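Long-range contact in acetaldehyde dehydrogenase (Acetylating) (Geobacillus thermoglucosidasius, PDB 5J78), which probably catalyses the reversible, NAD- and coenzyme A-dependent conversion of acetaldehyde to acetyl-CoA, as an acetylating member of the aldehyde dehydrogenase family: residues A160-A174 / L193-T205. Residues are numbered along the deposited sequence; the frame is centred on the assembly and turned at random.
Sequences AIVFSPHPSAAKCTA and LISCITQPTMAAT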
loop_
_atom_site.group_PDB
_atom_site.type_symbol
_atom_site.label_atom_id
_atom_site.label_comp_id
_atom_site.label_asym_id
_atom_site.label_seq_id
_atom_site.Cartn_x
_atom_site.Cartn_y
_atom_site.Cartn_z
ATOM N N ALA A 160 17.907 14.321 -20.829
ATOM C CA ALA A 160 18.046 12.896 -21.165
ATOM C C ALA A 160 16.648 12.288 -21.128
ATOM O O ALA A 160 15.751 12.860 -20.525
ATOM C CB ALA A 160 18.988 12.170 -20.186
ATOM N N ILE A 161 16.448 11.146 -21.771
ATOM C CA ILE A 161 15.141 10.492 -21.734
ATOM C C ILE A 161 15.321 8.983 -21.697
ATOM O O ILE A 161 16.178 8.432 -22.410
ATOM C CB ILE A 161 14.235 10.908 -22.925
ATOM C CG1 ILE A 161 12.874 10.209 -22.824
ATOM C CG2 ILE A 161 14.883 10.609 -24.264
ATOM C CD1 ILE A 161 11.754 10.998 -23.468
ATOM N N VAL A 162 14.549 8.338 -20.819
ATOM C CA VAL A 162 14.509 6.874 -20.696
ATOM C C VAL A 162 13.118 6.380 -21.070
ATOM O O VAL A 162 12.137 6.745 -20.422
ATOM C CB VAL A 162 14.837 6.379 -19.260
ATOM C CG1 VAL A 162 14.830 4.863 -19.202
ATOM C CG2 VAL A 162 16.180 6.911 -18.787
ATOM N N PHE A 163 13.045 5.546 -22.107
ATOM C CA PHE A 163 11.772 5.016 -22.602
ATOM C C PHE A 163 11.331 3.705 -21.979
ATOM O O PHE A 163 12.146 2.849 -21.651
ATOM C CB PHE A 163 11.844 4.835 -24.113
ATOM C CG PHE A 163 11.868 6.123 -24.852
ATOM C CD1 PHE A 163 10.757 6.942 -24.851
ATOM C CD2 PHE A 163 13.015 6.540 -25.506
ATOM C CE1 PHE A 163 10.773 8.142 -25.511
ATOM C CE2 PHE A 163 13.041 7.745 -26.174
ATOM C CZ PHE A 163 11.919 8.547 -26.172
ATOM N N SER A 164 10.014 3.564 -21.838
ATOM C CA SER A 164 9.383 2.335 -21.363
ATOM C C SER A 164 8.310 1.886 -22.375
ATOM O O SER A 164 7.239 2.504 -22.453
ATOM C CB SER A 164 8.769 2.545 -19.968
ATOM O OG SER A 164 8.240 1.338 -19.435
ATOM N N PRO A 165 8.596 0.818 -23.156
ATOM C CA PRO A 165 7.613 0.256 -24.099
ATOM C C PRO A 165 6.516 -0.551 -23.453
ATOM O O PRO A 165 6.704 -1.188 -22.418
ATOM C CB PRO A 165 8.441 -0.693 -24.980
ATOM C CG PRO A 165 9.844 -0.505 -24.601
ATOM C CD PRO A 165 9.862 0.070 -23.214
ATOM N N HIS A 166 5.366 -0.514 -24.102
ATOM C CA HIS A 166 4.349 -1.543 -23.979
ATOM C C HIS A 166 4.977 -2.917 -24.328
ATOM O O HIS A 166 5.767 -3.031 -25.269
ATOM C CB HIS A 166 3.193 -1.179 -24.916
ATOM C CG HIS A 166 1.925 -1.932 -24.667
ATOM N ND1 HIS A 166 1.795 -3.280 -24.932
ATOM C CD2 HIS A 166 0.708 -1.512 -24.243
ATOM C CE1 HIS A 166 0.563 -3.663 -24.642
ATOM N NE2 HIS A 166 -0.117 -2.609 -24.226
ATOM N N PRO A 167 4.653 -3.970 -23.570
ATOM C CA PRO A 167 5.312 -5.251 -23.875
ATOM C C PRO A 167 5.085 -5.774 -25.317
ATOM O O PRO A 167 5.977 -6.400 -25.892
ATOM C CB PRO A 167 4.696 -6.206 -22.855
ATOM C CG PRO A 167 4.260 -5.338 -21.747
ATOM C CD PRO A 167 3.816 -4.049 -22.364
ATOM N N SER A 168 3.939 -5.479 -25.919
ATOM C CA SER A 168 3.671 -5.994 -27.261
ATOM C C SER A 168 4.396 -5.191 -28.367
ATOM O O SER A 168 4.275 -5.508 -29.567
ATOM C CB SER A 168 2.162 -6.013 -27.526
ATOM O OG SER A 168 1.674 -4.710 -27.744
ATOM N N ALA A 169 5.157 -4.172 -27.963
ATOM C CA ALA A 169 5.908 -3.336 -28.899
ATOM C C ALA A 169 7.352 -3.086 -28.436
ATOM O O ALA A 169 7.978 -2.100 -28.838
ATOM C CB ALA A 169 5.171 -1.991 -29.110
ATOM N N ALA A 170 7.896 -3.979 -27.613
ATOM C CA ALA A 170 9.229 -3.748 -27.034
ATOM C C ALA A 170 10.363 -3.619 -28.056
ATOM O O ALA A 170 11.216 -2.732 -27.937
ATOM C CB ALA A 170 9.558 -4.842 -26.055
ATOM N N LYS A 171 10.373 -4.464 -29.079
ATOM C CA LYS A 171 11.472 -4.439 -30.046
ATOM C C LYS A 171 11.456 -3.216 -30.973
ATOM O O LYS A 171 12.486 -2.592 -31.187
ATOM C CB LYS A 171 11.454 -5.712 -30.890
ATOM C CG LYS A 171 11.882 -6.958 -30.131
ATOM C CD LYS A 171 11.579 -8.200 -30.928
ATOM C CE LYS A 171 11.886 -9.453 -30.134
ATOM N NZ LYS A 171 10.694 -10.341 -30.061
ATOM N N CYS A 172 10.306 -2.860 -31.528
ATOM C CA CYS A 172 10.290 -1.701 -32.416
ATOM C C CYS A 172 10.527 -0.392 -31.623
ATOM O O CYS A 172 11.182 0.528 -32.121
ATOM C CB CYS A 172 8.986 -1.640 -33.206
ATOM S SG CYS A 172 7.526 -1.364 -32.235
ATOM N N THR A 173 10.022 -0.324 -30.390
ATOM C CA THR A 173 10.246 0.850 -29.523
ATOM C C THR A 173 11.748 1.011 -29.204
ATOM O O THR A 173 12.315 2.092 -29.360
ATOM C CB THR A 173 9.412 0.751 -28.195
ATOM O OG1 THR A 173 8.025 0.569 -28.510
ATOM C CG2 THR A 173 9.541 2.033 -27.349
ATOM N N ALA A 174 12.390 -0.065 -28.766
ATOM C CA ALA A 174 13.817 -0.023 -28.497
ATOM C C ALA A 174 14.635 0.300 -29.754
ATOM O O ALA A 174 15.638 0.998 -29.661
ATOM C CB ALA A 174 14.274 -1.344 -27.883
ATOM N N LEU A 193 22.298 9.156 -23.409
ATOM C CA LEU A 193 21.318 10.233 -23.388
ATOM C C LEU A 193 19.887 9.749 -23.577
ATOM O O LEU A 193 18.953 10.239 -22.928
ATOM C CB LEU A 193 21.647 11.236 -24.480
ATOM C CG LEU A 193 20.872 12.538 -24.397
ATOM C CD1 LEU A 193 21.282 13.347 -23.163
ATOM C CD2 LEU A 193 21.081 13.333 -25.654
ATOM N N ILE A 194 19.749 8.815 -24.517
ATOM C CA ILE A 194 18.483 8.216 -24.925
ATOM C C ILE A 194 18.617 6.710 -24.773
ATOM O O ILE A 194 19.535 6.107 -25.340
ATOM C CB ILE A 194 18.134 8.539 -26.373
ATOM C CG1 ILE A 194 18.056 10.049 -26.591
ATOM C CG2 ILE A 194 16.832 7.886 -26.784
ATOM C CD1 ILE A 194 18.229 10.436 -28.038
ATOM N N SER A 195 17.714 6.117 -24.006
ATOM C CA SER A 195 17.767 4.687 -23.696
ATOM C C SER A 195 16.361 4.125 -23.686
ATOM O O SER A 195 15.383 4.882 -23.672
ATOM C CB SER A 195 18.459 4.437 -22.345
ATOM O OG SER A 195 17.859 5.195 -21.297
ATOM N N CYS A 196 16.254 2.796 -23.704
ATOM C CA CYS A 196 14.954 2.137 -23.667
ATOM C C CYS A 196 15.035 0.794 -22.949
ATOM O O CYS A 196 15.928 -0.008 -23.211
ATOM C CB CYS A 196 14.434 1.958 -25.094
ATOM S SG CYS A 196 12.786 1.251 -25.286
ATOM N N ILE A 197 14.111 0.579 -22.019
ATOM C CA ILE A 197 13.943 -0.706 -21.338
ATOM C C ILE A 197 13.769 -1.825 -22.387
ATOM O O ILE A 197 12.913 -1.729 -23.262
ATOM C CB ILE A 197 12.706 -0.680 -20.382
ATOM C CG1 ILE A 197 12.949 0.269 -19.201
ATOM C CG2 ILE A 197 12.396 -2.060 -19.838
ATOM C CD1 ILE A 197 11.681 0.635 -18.462
ATOM N N THR A 198 14.561 -2.884 -22.277
ATOM C CA THR A 198 14.506 -3.985 -23.241
ATOM C C THR A 198 13.637 -5.143 -22.762
ATOM O O THR A 198 13.123 -5.905 -23.566
ATOM C CB THR A 198 15.905 -4.526 -23.546
ATOM O OG1 THR A 198 16.485 -5.065 -22.351
ATOM C CG2 THR A 198 16.791 -3.411 -24.086
ATOM N N GLN A 199 13.481 -5.253 -21.452
ATOM C CA GLN A 199 12.696 -6.306 -20.825
ATOM C C GLN A 199 11.550 -5.663 -20.030
ATOM O O GLN A 199 11.666 -5.506 -18.804
ATOM C CB GLN A 199 13.581 -7.155 -19.883
ATOM C CG GLN A 199 15.048 -7.405 -20.316
ATOM C CD GLN A 199 15.982 -7.677 -19.114
ATOM O OE1 GLN A 199 16.422 -6.746 -18.423
ATOM N NE2 GLN A 199 16.275 -8.955 -18.861
ATOM N N PRO A 200 10.455 -5.263 -20.709
ATOM C CA PRO A 200 9.390 -4.548 -19.985
ATOM C C PRO A 200 8.758 -5.427 -18.925
ATOM O O PRO A 200 8.478 -6.595 -19.187
ATOM C CB PRO A 200 8.372 -4.191 -21.083
ATOM C CG PRO A 200 9.113 -4.332 -22.357
ATOM C CD PRO A 200 10.131 -5.405 -22.132
ATOM N N THR A 201 8.582 -4.871 -17.730
ATOM C CA THR A 201 7.909 -5.557 -16.634
ATOM C C THR A 201 7.240 -4.522 -15.753
ATOM O O THR A 201 7.592 -3.342 -15.797
ATOM C CB THR A 201 8.874 -6.376 -15.757
ATOM O OG1 THR A 201 9.748 -5.493 -15.054
ATOM C CG2 THR A 201 9.691 -7.355 -16.592
ATOM N N MET A 202 6.295 -4.960 -14.933
ATOM C CA MET A 202 5.645 -4.050 -13.996
ATOM C C MET A 202 6.675 -3.427 -13.059
ATOM O O MET A 202 6.672 -2.220 -12.831
ATOM C CB MET A 202 4.572 -4.780 -13.183
ATOM C CG MET A 202 3.251 -5.010 -13.908
ATOM S SD MET A 202 1.924 -5.545 -12.785
ATOM C CE MET A 202 1.926 -4.225 -11.551
ATOM N N ALA A 203 7.554 -4.261 -12.518
ATOM C CA ALA A 203 8.622 -3.791 -11.641
ATOM C C ALA A 203 9.460 -2.681 -12.281
ATOM O O ALA A 203 9.762 -1.696 -11.626
ATOM C CB ALA A 203 9.497 -4.955 -11.234
ATOM N N ALA A 204 9.805 -2.821 -13.559
ATOM C CA ALA A 204 10.640 -1.827 -14.228
ATOM C C ALA A 204 9.889 -0.512 -14.444
ATOM O O ALA A 204 10.445 0.565 -14.265
ATOM C CB ALA A 204 11.150 -2.370 -15.584
ATOM N N THR A 205 8.635 -0.611 -14.866
ATOM C CA THR A 205 7.795 0.574 -15.046
ATOM C C THR A 205 7.699 1.351 -13.738
ATOM O O THR A 205 7.852 2.576 -13.700
ATOM C CB THR A 205 6.390 0.203 -15.510
ATOM O OG1 THR A 205 6.485 -0.615 -16.680
ATOM C CG2 THR A 205 5.590 1.463 -15.828
HETATM O O HOH W 1 18.828 7.813 -21.136
HETATM O O HOH W 2 5.488 1.034 -19.364
HETATM O O HOH W 3 13.600 -4.598 -26.712
#
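Ile161 and Phe163 carry the backbone pairing with strand 194-196, a worked example of how a beta-alpha-beta crossover closes on itself: strand 160-165 leads into helix 170-186, and the chain returns as a parallel neighbour. Four hydrogen bonds alternate in direction. Ile161 N reaches Leu193 O at 2.9 Å and Ser195 N returns to Ile161 O; Phe163 N then meets Ser195 O, almost straight at the hydrogen (171°), and Ile197 N closes the series on Phe163 O.

Apolar contacts fill the face beneath the helix. The Phe163 ring takes Ile194 CG2 at its edge, 3.8 Å from CE2, while Ile161 CG1 lies over one face. Cys196 swings SG anti to its backbone N (chi1 -176°), into a pocket formed by Pro165 CG at 3.5 Å, Ala174 CA at 3.6 Å and Thr173 CG2. Beyond the strands, Pro200 packs its CG against Ala170 CB at 3.8 Å. A glycine in place of Pro165 would probably leave Cys196 SG without one wall of its pocket.

The side-chain polar links run through water: on the other face one lies within hydrogen-bonding distance of Ser195 OG and Ile161 O. Tyr39 of helix 28-51 packs on Ser195 from that side. Directional backbone bonds thus set the strand register, whereas sulfur and proline contacts fit the helix start onto the sheet in what is probably the family's Rossmann-like cofactor-binding domain.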